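Aminotransferase class-III (PDB 5GHG) probably transfers amino groups between amines and carbonyl compounds as an omega-transaminase, its pyridoxal phosphate cofactor cycling through the pyridoxamine form. Local coordinates at residues E206-I211 with Q245-R250. The protein carries 1 engineered substitution. Residues are numbered along the deposited sequence; the frame is centred on the assembly and turned at random.
Sequences ELEQLI and QAVLKR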
ATOM      1  N   GLU B 206     -30.140 -16.324   1.892  1.00  5.60           N
ATOM      2  CA  GLU B 206     -29.838 -15.439   0.784  1.00  6.30           C
ATOM      3  C   GLU B 206     -28.424 -15.679   0.257  1.00  5.41           C
ATOM      4  O   GLU B 206     -28.187 -15.601  -0.948  1.00  5.68           O
ATOM      5  CB  GLU B 206     -30.031 -13.977   1.210  1.00  8.52           C
ATOM      6  CG  GLU B 206     -31.513 -13.657   1.448  1.00  9.42           C
ATOM      7  CD  GLU B 206     -31.740 -12.265   2.027  1.00 13.40           C
ATOM      8  OE1 GLU B 206     -32.924 -11.878   2.175  1.00 12.42           O
ATOM      9  OE2 GLU B 206     -30.736 -11.578   2.351  1.00 12.60           O
ATOM     10  N   LEU B 207     -27.480 -15.970   1.155  1.00  4.90           N
ATOM     11  CA  LEU B 207     -26.142 -16.356   0.717  1.00  4.28           C
ATOM     12  C   LEU B 207     -26.189 -17.630  -0.137  1.00  5.79           C
ATOM     13  O   LEU B 207     -25.586 -17.698  -1.208  1.00  4.95           O
ATOM     14  CB  LEU B 207     -25.231 -16.556   1.927  1.00  3.75           C
ATOM     15  CG  LEU B 207     -23.848 -17.156   1.663  1.00  3.91           C
ATOM     16  CD1 LEU B 207     -23.029 -16.283   0.696  1.00  4.18           C
ATOM     17  CD2 LEU B 207     -23.117 -17.332   2.964  1.00  3.13           C
ATOM     18  N   GLU B 208     -26.913 -18.642   0.330  1.00  5.34           N
ATOM     19  CA  GLU B 208     -26.995 -19.886  -0.437  1.00  7.12           C
ATOM     20  C   GLU B 208     -27.697 -19.669  -1.772  1.00  8.00           C
ATOM     21  O   GLU B 208     -27.291 -20.250  -2.792  1.00  7.83           O
ATOM     22  CB  GLU B 208     -27.685 -20.977   0.370  1.00  8.15           C
ATOM     23  CG  GLU B 208     -27.830 -22.308  -0.385  1.00 11.11           C
ATOM     24  CD  GLU B 208     -28.137 -23.473   0.550  1.00 19.08           C
ATOM     25  OE1 GLU B 208     -28.750 -23.240   1.614  1.00 21.60           O
ATOM     26  OE2 GLU B 208     -27.761 -24.611   0.218  1.00 21.12           O
ATOM     27  N   GLN B 209     -28.722 -18.809  -1.794  1.00  6.98           N
ATOM     28  CA  GLN B 209     -29.400 -18.492  -3.044  1.00  8.40           C
ATOM     29  C   GLN B 209     -28.465 -17.810  -4.031  1.00  7.43           C
ATOM     30  O   GLN B 209     -28.521 -18.076  -5.237  1.00  7.22           O
ATOM     31  CB  GLN B 209     -30.632 -17.605  -2.789  1.00  9.38           C
ATOM     32  CG  GLN B 209     -31.749 -18.351  -2.081  1.00 15.10           C
ATOM     33  CD  GLN B 209     -32.764 -17.397  -1.461  1.00 18.09           C
ATOM     34  OE1 GLN B 209     -32.929 -16.255  -1.910  1.00 19.77           O
ATOM     35  NE2 GLN B 209     -33.436 -17.853  -0.436  1.00 19.66           N
ATOM     36  N   LEU B 210     -27.617 -16.909  -3.543  1.00  5.41           N
ATOM     37  CA  LEU B 210     -26.611 -16.289  -4.401  1.00  6.41           C
ATOM     38  C   LEU B 210     -25.642 -17.344  -4.962  1.00  4.98           C
ATOM     39  O   LEU B 210     -25.351 -17.358  -6.166  1.00  6.56           O
ATOM     40  CB  LEU B 210     -25.843 -15.210  -3.628  1.00  7.46           C
ATOM     41  CG  LEU B 210     -24.731 -14.480  -4.382  1.00  9.25           C
ATOM     42  CD1 LEU B 210     -25.243 -13.792  -5.624  1.00 11.38           C
ATOM     43  CD2 LEU B 210     -24.028 -13.454  -3.492  1.00  9.16           C
ATOM     44  N   ILE B 211     -25.138 -18.221  -4.101  1.00  4.61           N
ATOM     45  CA  ILE B 211     -24.194 -19.243  -4.530  1.00  5.96           C
ATOM     46  C   ILE B 211     -24.824 -20.135  -5.608  1.00  7.85           C
ATOM     47  O   ILE B 211     -24.206 -20.437  -6.639  1.00  5.86           O
ATOM     48  CB  ILE B 211     -23.705 -20.068  -3.336  1.00  5.34           C
ATOM     49  CG1 ILE B 211     -22.842 -19.206  -2.395  1.00  4.85           C
ATOM     50  CG2 ILE B 211     -22.952 -21.332  -3.774  1.00  6.15           C
ATOM     51  CD1 ILE B 211     -22.705 -19.800  -0.994  1.00  4.39           C
ATOM     52  N   GLN B 245     -21.212 -20.447   7.944  1.00  4.16           N
ATOM     53  CA  GLN B 245     -20.158 -21.442   7.741  1.00  4.46           C
ATOM     54  C   GLN B 245     -20.730 -22.780   7.256  1.00  5.68           C
ATOM     55  O   GLN B 245     -20.103 -23.458   6.436  1.00  6.02           O
ATOM     56  CB  GLN B 245     -19.336 -21.615   9.018  1.00  5.77           C
ATOM     57  CG  GLN B 245     -18.418 -20.425   9.292  1.00  6.00           C
ATOM     58  CD  GLN B 245     -17.619 -20.553  10.556  1.00  6.86           C
ATOM     59  OE1 GLN B 245     -16.433 -20.901  10.519  1.00  7.91           O
ATOM     60  NE2 GLN B 245     -18.248 -20.274  11.694  1.00  4.92           N
ATOM     61  N   ALA B 246     -21.924 -23.138   7.715  1.00  5.71           N
ATOM     62  CA  ALA B 246     -22.580 -24.349   7.213  1.00  6.26           C
ATOM     63  C   ALA B 246     -22.812 -24.267   5.705  1.00  7.39           C
ATOM     64  O   ALA B 246     -22.584 -25.248   4.986  1.00  7.29           O
ATOM     65  CB  ALA B 246     -23.905 -24.578   7.943  1.00  5.69           C
ATOM     66  N   VAL B 247     -23.277 -23.111   5.216  1.00  3.15           N
ATOM     67  CA  VAL B 247     -23.454 -22.910   3.779  1.00  5.57           C
ATOM     68  C   VAL B 247     -22.126 -23.015   3.044  1.00  6.67           C
ATOM     69  O   VAL B 247     -22.001 -23.727   2.035  1.00  8.24           O
ATOM     70  CB  VAL B 247     -24.134 -21.555   3.500  1.00  5.47           C
ATOM     71  CG1 VAL B 247     -24.193 -21.276   2.013  1.00  4.23           C
ATOM     72  CG2 VAL B 247     -25.536 -21.513   4.118  1.00  6.20           C
ATOM     73  N   LEU B 248     -21.116 -22.276   3.508  1.00  4.60           N
ATOM     74  CA  LEU B 248     -19.830 -22.287   2.826  1.00  5.28           C
ATOM     75  C   LEU B 248     -19.267 -23.703   2.747  1.00  5.97           C
ATOM     76  O   LEU B 248     -18.755 -24.114   1.699  1.00  7.53           O
ATOM     77  CB  LEU B 248     -18.838 -21.358   3.535  1.00  5.37           C
ATOM     78  CG  LEU B 248     -19.269 -19.885   3.593  1.00  5.03           C
ATOM     79  CD1 LEU B 248     -18.197 -19.054   4.331  1.00  6.58           C
ATOM     80  CD2 LEU B 248     -19.502 -19.327   2.196  1.00  4.45           C
ATOM     81  N   LYS B 249     -19.347 -24.453   3.842  1.00  7.16           N
ATOM     82  CA  LYS B 249     -18.794 -25.794   3.863  1.00  8.87           C
ATOM     83  C   LYS B 249     -19.517 -26.701   2.866  1.00 11.10           C
ATOM     84  O   LYS B 249     -18.888 -27.544   2.210  1.00 12.59           O
ATOM     85  CB  LYS B 249     -18.868 -26.358   5.282  1.00 12.26           C
ATOM     86  CG  LYS B 249     -18.138 -27.668   5.475  1.00 17.25           C
ATOM     87  CD  LYS B 249     -17.905 -27.929   6.957  1.00 27.10           C
ATOM     88  CE  LYS B 249     -18.321 -29.335   7.348  1.00 35.93           C
ATOM     89  NZ  LYS B 249     -17.494 -30.366   6.665  1.00 40.52           N
ATOM     90  N   ARG B 250     -20.826 -26.496   2.707  1.00 11.17           N
ATOM     91  CA  ARG B 250     -21.631 -27.293   1.788  1.00 11.28           C
ATOM     92  C   ARG B 250     -21.158 -27.172   0.346  1.00 12.67           C
ATOM     93  O   ARG B 250     -21.322 -28.104  -0.440  1.00  9.17           O
ATOM     94  CB  ARG B 250     -23.096 -26.875   1.907  1.00 12.33           C
ATOM     95  CG  ARG B 250     -24.076 -27.600   0.971  1.00 14.06           C
ATOM     96  CD  ARG B 250     -25.514 -27.168   1.294  1.00 16.00           C
ATOM     97  NE  ARG B 250     -25.790 -27.352   2.718  1.00 18.82           N
ATOM     98  CZ  ARG B 250     -26.466 -26.514   3.489  1.00 21.22           C
ATOM     99  NH1 ARG B 250     -26.956 -25.387   2.988  1.00 16.25           N
ATOM    100  NH2 ARG B 250     -26.638 -26.794   4.775  1.00 22.75           N
TER
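Glu208 and Arg250 both set CG anti to the backbone N (chi1 179° in Glu208), and a bend at chi3 of Arg250 turns its guanidinium so that NH1 is the nitrogen that meets the carboxylate. NH1 of Arg250 meets OE2 of Glu208 at 3.0 Å in a salt bridge; the hydrogen bond within it is bent and weak, with an N-H...O angle of 145°. Glu208 OE1 lies nearly as close to NH1, at 3.1 Å, so a single nitrogen faces both oxygens while the carboxylate sits at the guanidinium edge, near its plane. OE2 is also hydrogen-bonded to Tyr251 OH, its stronger polar partner, which joins the charge pair just beyond the end of helix 240-250.

Beneath this polar bridge the contact is apolar. Val247 CG1 packs among three side chains of 206-211, closest to Ile211 CD1 at 3.7 Å. The same methyl also touches Glu208 CB and Leu207 CG. Deeper still, the methyls Leu207 CD2 and Leu248 CD2 touch at 4.2 Å, the two side chains crossing at about a right angle.

Segments 206-211 and 245-250 run nearly parallel, 20° apart, with axes approaching to 9.9 Å, and their helices lie together against the mixed sheet that includes strands 143-147, 219-224 and 254-258. Leu207 and Leu248 both reach Phe222 of the middle one, as expected for neighbouring helices on one side of the large alpha/beta domain of a fold-type I aminotransferase. An alanine in place of Glu208 would probably leave Arg250 without its acidic mate and the Tyr251 hydroxyl without this partner, with the guanidinium freer to turn. The chemistry is thus divided by depth: branched aliphatic groups pack between helices and sheet, while opposite charges pair across the outer side of the same seam.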